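Local atomic coordinates of cobalamin biosynthesis protein CobN (Mycobacterium tuberculosis, PDB entry 7C6O), a protein that forms the large catalytic subunit of cobaltochelatase, the enzyme that inserts cobalt into the corrin ring during cobalamin biosynthesis. Residues A1020-V1025 with D1154-V1159; A1130-H1135 with A1140-A1145; Y1172-Q1177 with R1218-E1223. All blocks are in the same frame, centred on the assembly; numbering follows the deposited sequence.

Contact 1: residues A1020-V1025 with D1154-V1159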
loop_
_atom_site.group_PDB
_atom_site.type_symbol
_atom_site.label_atom_id
_atom_site.label_comp_id
_atom_site.label_asym_id
_atom_site.label_seq_id
_atom_site.Cartn_x
_atom_site.Cartn_y
_atom_site.Cartn_z
ATOM N N ALA A 1020 -26.723 17.020 5.111
ATOM C CA ALA A 1020 -26.137 17.244 6.429
ATOM C C ALA A 1020 -25.643 15.939 7.039
ATOM O O ALA A 1020 -24.612 15.916 7.720
ATOM C CB ALA A 1020 -27.151 17.918 7.353
ATOM N N ASP A 1021 -26.370 14.843 6.807
ATOM C CA ASP A 1021 -25.939 13.544 7.315
ATOM C C ASP A 1021 -24.692 13.059 6.592
ATOM O O ASP A 1021 -23.744 12.577 7.223
ATOM C CB ASP A 1021 -27.061 12.518 7.168
ATOM C CG ASP A 1021 -28.249 12.823 8.049
ATOM O OD1 ASP A 1021 -28.058 13.385 9.147
ATOM O OD2 ASP A 1021 -29.376 12.491 7.640
ATOM N N LEU A 1022 -24.684 13.158 5.259
ATOM C CA LEU A 1022 -23.505 12.771 4.490
ATOM C C LEU A 1022 -22.277 13.541 4.957
ATOM O O LEU A 1022 -21.213 12.956 5.195
ATOM C CB LEU A 1022 -23.751 13.004 2.997
ATOM C CG LEU A 1022 -24.907 12.236 2.352
ATOM C CD1 LEU A 1022 -25.069 12.633 0.883
ATOM C CD2 LEU A 1022 -24.705 10.733 2.487
ATOM N N ALA A 1023 -22.411 14.861 5.106
ATOM C CA ALA A 1023 -21.277 15.682 5.515
ATOM C C ALA A 1023 -20.841 15.362 6.940
ATOM O O ALA A 1023 -19.642 15.375 7.243
ATOM C CB ALA A 1023 -21.628 17.164 5.386
ATOM N N GLN A 1024 -21.798 15.080 7.831
ATOM C CA GLN A 1024 -21.445 14.787 9.217
ATOM C C GLN A 1024 -20.606 13.519 9.318
ATOM O O GLN A 1024 -19.622 13.475 10.067
ATOM C CB GLN A 1024 -22.704 14.664 10.077
ATOM C CG GLN A 1024 -22.405 14.343 11.535
ATOM C CD GLN A 1024 -23.645 14.283 12.408
ATOM O OE1 GLN A 1024 -24.765 14.490 11.938
ATOM N NE2 GLN A 1024 -23.449 13.997 13.693
ATOM N N VAL A 1025 -20.976 12.476 8.576
ATOM C CA VAL A 1025 -20.187 11.247 8.596
ATOM C C VAL A 1025 -18.825 11.484 7.955
ATOM O O VAL A 1025 -17.786 11.116 8.514
ATOM C CB VAL A 1025 -20.952 10.103 7.907
ATOM C CG1 VAL A 1025 -20.036 8.902 7.697
ATOM C CG2 VAL A 1025 -22.167 9.707 8.741
ATOM N N ASP A 1154 -24.452 8.405 -6.837
ATOM C CA ASP A 1154 -25.660 9.193 -7.063
ATOM C C ASP A 1154 -26.116 9.872 -5.779
ATOM O O ASP A 1154 -26.483 11.054 -5.790
ATOM C CB ASP A 1154 -26.772 8.303 -7.626
ATOM C CG ASP A 1154 -27.913 9.106 -8.236
ATOM O OD1 ASP A 1154 -27.651 10.208 -8.758
ATOM O OD2 ASP A 1154 -29.072 8.637 -8.188
ATOM N N ALA A 1155 -26.089 9.143 -4.660
ATOM C CA ALA A 1155 -26.482 9.727 -3.383
ATOM C C ALA A 1155 -25.592 10.909 -3.016
ATOM O O ALA A 1155 -26.069 11.904 -2.457
ATOM C CB ALA A 1155 -26.438 8.664 -2.284
ATOM N N THR A 1156 -24.299 10.823 -3.328
ATOM C CA THR A 1156 -23.377 11.887 -2.952
ATOM C C THR A 1156 -23.274 12.982 -4.007
ATOM O O THR A 1156 -23.218 14.166 -3.658
ATOM C CB THR A 1156 -21.984 11.310 -2.670
ATOM O OG1 THR A 1156 -21.552 10.504 -3.779
ATOM C CG2 THR A 1156 -21.998 10.471 -1.392
ATOM N N ALA A 1157 -23.261 12.623 -5.296
ATOM C CA ALA A 1157 -22.976 13.596 -6.341
ATOM C C ALA A 1157 -24.019 13.672 -7.451
ATOM O O ALA A 1157 -23.875 14.511 -8.346
ATOM C CB ALA A 1157 -21.601 13.313 -6.963
ATOM N N GLY A 1158 -25.052 12.833 -7.429
ATOM C CA GLY A 1158 -26.117 12.928 -8.414
ATOM C C GLY A 1158 -25.739 12.501 -9.818
ATOM O O GLY A 1158 -26.263 13.058 -10.788
ATOM N N VAL A 1159 -24.866 11.499 -9.953
ATOM C CA VAL A 1159 -24.328 11.134 -11.263
ATOM C C VAL A 1159 -25.319 10.370 -12.134
ATOM O O VAL A 1159 -25.102 10.261 -13.347
ATOM C CB VAL A 1159 -23.050 10.294 -11.108
ATOM C CG1 VAL A 1159 -22.053 11.005 -10.213
ATOM C CG2 VAL A 1159 -23.377 8.913 -10.554
#
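Leu1022, on helix 1019-1030, carries the contact alone from its side, reaching across to Ala1155 and Thr1156 in the last turns of helix 1136-1157. Its branch end does the touching: methyl CD1 comes to 3.6 Å from the carbonyl oxygen Ala1155 O. The same CD1 lies 4.3 Å from Thr1156 CA and 4.4 Å from methyl CG2 of that threonine, so the leucine meets backbone more closely than side chain. With CG set opposite the leucine's own carbonyl carbon (chi1 -60°) and CD1 extended beyond it (chi2 177°), the side chain spans helices whose nearest CA atoms, those of Leu1022 and Thr1156, are 7.5 Å apart. The hydroxyl of Thr1156 serves its own helix, bonding to Gly1152 O, while its carbonyl oxygen accepts from Arg1086 NH1. Trp1016 touches both Leu1022 and Ala1155, and Ala1083 of helix 1072-1089 packs on Leu1022, which completes the tight, buried part. The flanks are looser. Ala1020 on one helix and Gly1158 beyond the end of the other are exposed, and Gln1024 binds a glycerol, probably from the crystallisation liquor. Gly1158 has positive phi (71°) where the chain leaves helix 1136-1157. The pairing covers just 93 Å² in all, a small helix-helix contact made by one leucine; it joins helix 1019-1030, which lies in the connection between strands 995-997 and 1032-1034 of the mixed sheet of an alpha/beta unit, to the C-terminal helices.

Contact 2: residues A1130-H1135 with A1140-A1145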
loop_
_atom_site.group_PDB
_atom_site.type_symbol
_atom_site.label_atom_id
_atom_site.label_comp_id
_atom_site.label_asym_id
_atom_site.label_seq_id
_atom_site.Cartn_x
_atom_site.Cartn_y
_atom_site.Cartn_z
ATOM N N ALA A 1130 -21.961 -10.686 -20.095
ATOM C CA ALA A 1130 -21.783 -12.092 -20.443
ATOM C C ALA A 1130 -20.532 -12.664 -19.788
ATOM O O ALA A 1130 -20.519 -13.829 -19.373
ATOM C CB ALA A 1130 -21.724 -12.252 -21.963
ATOM N N ALA A 1131 -19.475 -11.853 -19.675
ATOM C CA ALA A 1131 -18.256 -12.304 -19.011
ATOM C C ALA A 1131 -18.504 -12.612 -17.539
ATOM O O ALA A 1131 -17.994 -13.609 -17.012
ATOM C CB ALA A 1131 -17.155 -11.250 -19.157
ATOM N N MET A 1132 -19.274 -11.766 -16.852
ATOM C CA MET A 1132 -19.573 -12.045 -15.451
ATOM C C MET A 1132 -20.457 -13.277 -15.301
ATOM O O MET A 1132 -20.332 -14.010 -14.312
ATOM C CB MET A 1132 -20.230 -10.830 -14.795
ATOM C CG MET A 1132 -19.372 -9.569 -14.801
ATOM S SD MET A 1132 -17.814 -9.737 -13.893
ATOM C CE MET A 1132 -16.647 -10.041 -15.222
ATOM N N ARG A 1133 -21.339 -13.534 -16.270
ATOM C CA ARG A 1133 -22.162 -14.734 -16.212
ATOM C C ARG A 1133 -21.361 -16.006 -16.446
ATOM O O ARG A 1133 -21.914 -17.101 -16.296
ATOM C CB ARG A 1133 -23.309 -14.642 -17.223
ATOM C CG ARG A 1133 -24.397 -13.664 -16.811
ATOM C CD ARG A 1133 -25.672 -13.884 -17.603
ATOM N NE ARG A 1133 -25.487 -13.602 -19.022
ATOM C CZ ARG A 1133 -25.692 -12.412 -19.579
ATOM N NH1 ARG A 1133 -26.092 -11.389 -18.835
ATOM N NH2 ARG A 1133 -25.501 -12.248 -20.879
ATOM N N ARG A 1134 -20.087 -15.895 -16.808
ATOM C CA ARG A 1134 -19.193 -17.042 -16.841
ATOM C C ARG A 1134 -18.533 -17.308 -15.496
ATOM O O ARG A 1134 -17.759 -18.264 -15.381
ATOM C CB ARG A 1134 -18.105 -16.849 -17.903
ATOM C CG ARG A 1134 -18.626 -16.731 -19.322
ATOM C CD ARG A 1134 -17.502 -16.879 -20.329
ATOM N NE ARG A 1134 -16.494 -15.834 -20.189
ATOM C CZ ARG A 1134 -16.511 -14.689 -20.864
ATOM N NH1 ARG A 1134 -17.490 -14.439 -21.725
ATOM N NH2 ARG A 1134 -15.550 -13.794 -20.677
ATOM N N HIS A 1135 -18.820 -16.498 -14.475
ATOM C CA HIS A 1135 -18.103 -16.603 -13.209
ATOM C C HIS A 1135 -19.038 -16.734 -12.010
ATOM O O HIS A 1135 -18.642 -16.396 -10.889
ATOM C CB HIS A 1135 -17.156 -15.413 -13.039
ATOM C CG HIS A 1135 -15.979 -15.459 -13.964
ATOM N ND1 HIS A 1135 -14.848 -16.198 -13.691
ATOM C CD2 HIS A 1135 -15.770 -14.883 -15.172
ATOM C CE1 HIS A 1135 -13.988 -16.067 -14.685
ATOM N NE2 HIS A 1135 -14.522 -15.274 -15.597
ATOM N N ALA A 1140 -21.939 -12.518 -10.372
ATOM C CA ALA A 1140 -23.164 -11.877 -9.903
ATOM C C ALA A 1140 -22.867 -10.851 -8.819
ATOM O O ALA A 1140 -23.501 -9.790 -8.766
ATOM C CB ALA A 1140 -24.135 -12.938 -9.387
ATOM N N PHE A 1141 -21.906 -11.160 -7.943
ATOM C CA PHE A 1141 -21.476 -10.221 -6.911
ATOM C C PHE A 1141 -21.015 -8.902 -7.521
ATOM O O PHE A 1141 -21.352 -7.825 -7.016
ATOM C CB PHE A 1141 -20.354 -10.865 -6.088
ATOM C CG PHE A 1141 -19.800 -9.991 -4.991
ATOM C CD1 PHE A 1141 -18.859 -9.010 -5.266
ATOM C CD2 PHE A 1141 -20.189 -10.186 -3.676
ATOM C CE1 PHE A 1141 -18.344 -8.217 -4.258
ATOM C CE2 PHE A 1141 -19.673 -9.400 -2.662
ATOM C CZ PHE A 1141 -18.749 -8.414 -2.955
ATOM N N GLU A 1142 -20.233 -8.964 -8.600
ATOM C CA GLU A 1142 -19.708 -7.743 -9.206
ATOM C C GLU A 1142 -20.821 -6.898 -9.813
ATOM O O GLU A 1142 -20.751 -5.665 -9.791
ATOM C CB GLU A 1142 -18.658 -8.092 -10.261
ATOM C CG GLU A 1142 -17.417 -8.771 -9.700
ATOM C CD GLU A 1142 -16.599 -7.856 -8.806
ATOM O OE1 GLU A 1142 -16.675 -6.622 -8.984
ATOM O OE2 GLU A 1142 -15.884 -8.372 -7.921
ATOM N N MET A 1143 -21.850 -7.542 -10.370
ATOM C CA MET A 1143 -22.989 -6.781 -10.874
ATOM C C MET A 1143 -23.701 -6.056 -9.740
ATOM O O MET A 1143 -24.043 -4.873 -9.863
ATOM C CB MET A 1143 -23.959 -7.702 -11.616
ATOM C CG MET A 1143 -23.408 -8.280 -12.908
ATOM S SD MET A 1143 -24.604 -9.375 -13.704
ATOM C CE MET A 1143 -23.681 -9.925 -15.131
ATOM N N ALA A 1144 -23.917 -6.747 -8.618
ATOM C CA ALA A 1144 -24.609 -6.134 -7.489
ATOM C C ALA A 1144 -23.788 -5.007 -6.877
ATOM O O ALA A 1144 -24.345 -3.982 -6.466
ATOM C CB ALA A 1144 -24.935 -7.189 -6.432
ATOM N N ALA A 1145 -22.468 -5.184 -6.791
ATOM C CA ALA A 1145 -21.623 -4.124 -6.253
ATOM C C ALA A 1145 -21.684 -2.883 -7.129
ATOM O O ALA A 1145 -21.698 -1.755 -6.622
ATOM C CB ALA A 1145 -20.181 -4.612 -6.115
#
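From Met1132, whose CA lies 6.6 Å from Ala1140 CA, the chain makes a type I beta turn to His1135 and turns a corner into helix 1136-1157, bringing Met1143 and Glu1142 up against the segment it has just left. Met1143 reaches over with an outstretched chain (chi2 179°, chi3 -178°), and its terminal methyl CE lands 3.6 Å from Met1132 CB. That methyl also lies across the aliphatic part of Arg1133, 4.2 Å from its CG. Met1132 is folded instead: bends at chi2 and chi3 lead its end away, and in passing its sulfur SD comes 4.1 Å from Glu1142 CB. The charged ends turn elsewhere. Glu1142 OE2 forms a salt bridge with Lys1138, one turn earlier on its helix, and Arg1133 NH1 bonds to Asn1178 OD1. Trp1128 and Met1129 also touch Met1143, burying it further. The interface thus consists of methyl, methylene and thioether groups, with no polar bond between the two segments, consistent with a helix-turn-helix corner held mainly by shape and burial, its charged ends turned to Lys1138 and Asn1178.

Contact 3: residues Y1172-Q1177 with R1218-E1223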
loop_
_atom_site.group_PDB
_atom_site.type_symbol
_atom_site.label_atom_id
_atom_site.label_comp_id
_atom_site.label_asym_id
_atom_site.label_seq_id
_atom_site.Cartn_x
_atom_site.Cartn_y
_atom_site.Cartn_z
ATOM N N TYR A 1172 -30.129 -5.779 -15.467
ATOM C CA TYR A 1172 -29.572 -6.551 -14.361
ATOM C C TYR A 1172 -30.607 -7.431 -13.670
ATOM O O TYR A 1172 -30.304 -8.576 -13.315
ATOM C CB TYR A 1172 -28.944 -5.618 -13.318
ATOM C CG TYR A 1172 -27.544 -5.134 -13.634
ATOM C CD1 TYR A 1172 -27.098 -5.013 -14.943
ATOM C CD2 TYR A 1172 -26.665 -4.806 -12.611
ATOM C CE1 TYR A 1172 -25.813 -4.573 -15.222
ATOM C CE2 TYR A 1172 -25.380 -4.364 -12.880
ATOM C CZ TYR A 1172 -24.961 -4.250 -14.184
ATOM O OH TYR A 1172 -23.684 -3.807 -14.441
ATOM N N VAL A 1173 -31.820 -6.923 -13.468
ATOM C CA VAL A 1173 -32.781 -7.518 -12.548
ATOM C C VAL A 1173 -33.949 -8.169 -13.284
ATOM O O VAL A 1173 -34.322 -9.307 -12.990
ATOM C CB VAL A 1173 -33.281 -6.469 -11.532
ATOM C CG1 VAL A 1173 -34.260 -7.096 -10.543
ATOM C CG2 VAL A 1173 -32.099 -5.846 -10.802
ATOM N N LEU A 1174 -34.542 -7.458 -14.241
ATOM C CA LEU A 1174 -35.759 -7.941 -14.887
ATOM C C LEU A 1174 -35.485 -8.809 -16.109
ATOM O O LEU A 1174 -36.320 -9.651 -16.458
ATOM C CB LEU A 1174 -36.648 -6.758 -15.283
ATOM C CG LEU A 1174 -37.125 -5.884 -14.118
ATOM C CD1 LEU A 1174 -38.047 -4.777 -14.614
ATOM C CD2 LEU A 1174 -37.812 -6.726 -13.047
ATOM N N ASP A 1175 -34.336 -8.628 -16.759
ATOM C CA ASP A 1175 -33.974 -9.455 -17.903
ATOM C C ASP A 1175 -33.993 -10.931 -17.525
ATOM O O ASP A 1175 -33.395 -11.333 -16.524
ATOM C CB ASP A 1175 -32.589 -9.058 -18.413
ATOM C CG ASP A 1175 -32.129 -9.914 -19.571
ATOM O OD1 ASP A 1175 -32.687 -9.764 -20.678
ATOM O OD2 ASP A 1175 -31.207 -10.736 -19.376
ATOM N N ALA A 1176 -34.684 -11.740 -18.335
ATOM C CA ALA A 1176 -34.877 -13.147 -17.993
ATOM C C ALA A 1176 -33.550 -13.885 -17.864
ATOM O O ALA A 1176 -33.346 -14.646 -16.911
ATOM C CB ALA A 1176 -35.764 -13.824 -19.038
ATOM N N GLN A 1177 -32.631 -13.666 -18.808
ATOM C CA GLN A 1177 -31.365 -14.389 -18.779
ATOM C C GLN A 1177 -30.534 -14.009 -17.559
ATOM O O GLN A 1177 -29.972 -14.882 -16.887
ATOM C CB GLN A 1177 -30.577 -14.132 -20.063
ATOM C CG GLN A 1177 -29.261 -14.896 -20.135
ATOM C CD GLN A 1177 -28.505 -14.647 -21.425
ATOM O OE1 GLN A 1177 -28.898 -13.811 -22.238
ATOM N NE2 GLN A 1177 -27.411 -15.376 -21.620
ATOM N N ARG A 1218 -40.450 -5.094 -6.747
ATOM C CA ARG A 1218 -41.006 -5.652 -5.518
ATOM C C ARG A 1218 -41.302 -7.140 -5.671
ATOM O O ARG A 1218 -41.139 -7.914 -4.721
ATOM C CB ARG A 1218 -42.269 -4.889 -5.118
ATOM C CG ARG A 1218 -42.041 -3.411 -4.855
ATOM C CD ARG A 1218 -43.315 -2.727 -4.377
ATOM N NE ARG A 1218 -43.162 -1.274 -4.319
ATOM C CZ ARG A 1218 -43.688 -0.429 -5.201
ATOM N NH1 ARG A 1218 -44.417 -0.887 -6.210
ATOM N NH2 ARG A 1218 -43.493 0.877 -5.069
ATOM N N GLN A 1219 -41.742 -7.558 -6.861
ATOM C CA GLN A 1219 -41.975 -8.979 -7.101
ATOM C C GLN A 1219 -40.678 -9.772 -7.012
ATOM O O GLN A 1219 -40.655 -10.877 -6.457
ATOM C CB GLN A 1219 -42.634 -9.180 -8.467
ATOM C CG GLN A 1219 -42.739 -10.635 -8.905
ATOM C CD GLN A 1219 -43.785 -11.416 -8.130
ATOM O OE1 GLN A 1219 -44.550 -10.849 -7.349
ATOM N NE2 GLN A 1219 -43.826 -12.725 -8.349
ATOM N N VAL A 1220 -39.586 -9.225 -7.556
ATOM C CA VAL A 1220 -38.290 -9.894 -7.459
ATOM C C VAL A 1220 -37.888 -10.060 -6.000
ATOM O O VAL A 1220 -37.406 -11.125 -5.592
ATOM C CB VAL A 1220 -37.226 -9.120 -8.261
ATOM C CG1 VAL A 1220 -35.846 -9.717 -8.034
ATOM C CG2 VAL A 1220 -37.567 -9.128 -9.749
ATOM N N LEU A 1221 -38.086 -9.015 -5.190
ATOM C CA LEU A 1221 -37.844 -9.122 -3.754
ATOM C C LEU A 1221 -38.616 -10.290 -3.153
ATOM O O LEU A 1221 -38.068 -11.080 -2.378
ATOM C CB LEU A 1221 -38.239 -7.823 -3.049
ATOM C CG LEU A 1221 -37.283 -6.634 -3.028
ATOM C CD1 LEU A 1221 -37.773 -5.609 -2.016
ATOM C CD2 LEU A 1221 -35.866 -7.076 -2.703
ATOM N N LEU A 1222 -39.896 -10.415 -3.513
ATOM C CA LEU A 1222 -40.750 -11.430 -2.905
ATOM C C LEU A 1222 -40.348 -12.836 -3.335
ATOM O O LEU A 1222 -40.276 -13.747 -2.503
ATOM C CB LEU A 1222 -42.211 -11.153 -3.261
ATOM C CG LEU A 1222 -43.268 -11.820 -2.381
ATOM C CD1 LEU A 1222 -43.141 -11.337 -0.944
ATOM C CD2 LEU A 1222 -44.664 -11.550 -2.920
ATOM N N GLU A 1223 -40.084 -13.036 -4.631
ATOM C CA GLU A 1223 -39.699 -14.361 -5.103
ATOM C C GLU A 1223 -38.325 -14.767 -4.591
ATOM O O GLU A 1223 -38.084 -15.953 -4.349
ATOM C CB GLU A 1223 -39.718 -14.408 -6.630
ATOM C CG GLU A 1223 -41.091 -14.223 -7.243
ATOM C CD GLU A 1223 -41.071 -14.349 -8.753
ATOM O OE1 GLU A 1223 -40.065 -14.854 -9.294
ATOM O OE2 GLU A 1223 -42.059 -13.940 -9.398
#
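The carbonyl oxygen Gln1219 O accepts the backbone N-H of Glu1223 at 2.9 Å, part of the regular helix 1211-1226 that presents the intervening Val1220 to Val1173 and Leu1174. Val1220 meets them with both methyls. Its CG1 is 4.0 Å from Val1173 CG1, and its CG2 lies equally far from that same Val1173 atom, which therefore nestles against the fork of the opposing valine. The same CG2 also touches Leu1174 CD2 at 4.1 Å, so one methyl of Val1220 serves two residues of the other segment. Val1173 puts CG1 forward by placing it opposite its own backbone N (chi1 -179°), and Leu1174, whose CB starts out obliquely, brings its branch end nearer. Both residues lie in a wider, pi-type turn that finishes helix 1162-1174. Asp1175 then breaks the helical path (psi 130°) and stands at the N-cap of helix 1176-1185, its OD2 capping Asn1178 N. The amide ND2 of that asparagine bonds to Tyr1172 O, so Asn1178 ties the junction through both its backbone N and its side-chain amide. Away from the valines, Glu1223 OE1 forms a salt bridge with Arg1179 NH1, joining helix 1211-1226 to helix 1176-1185, while Met1193 and Leu1197 of helix 1187-1203 pack on Val1173 and His1191 and Leu1198 of that helix touch Leu1221. Branched aliphatic side chains meeting between helices are ordinary helix-helix packing; here they lay helix 1211-1226, the last one modelled, against the helical C-terminal part of the chain.

Overall arrangement
None of the three contacts has a polar bond between its segments. Contact 1 is wholly buried; contacts 2 and 3 are largely so, each with one partly exposed residue, Arg1133 and Leu1174. Contacts 1 and 2 share helix 1136-1157, contact 2 near its start and contact 1 at its end, with centres 27 Å apart. Contact 2 is local, packing the two arms of a tight helical corner, and buries 211 Å², over twice the area of either other contact. Contact 1 reaches to the alpha/beta part, whereas contact 3 stays among helices and, about 39 Å from the chain's centre, is the most peripheral. Contacts 2 and 3 adjoin: Tyr1172 packs on the backbone of Met1143, and Arg1133 lies beside Gln1177.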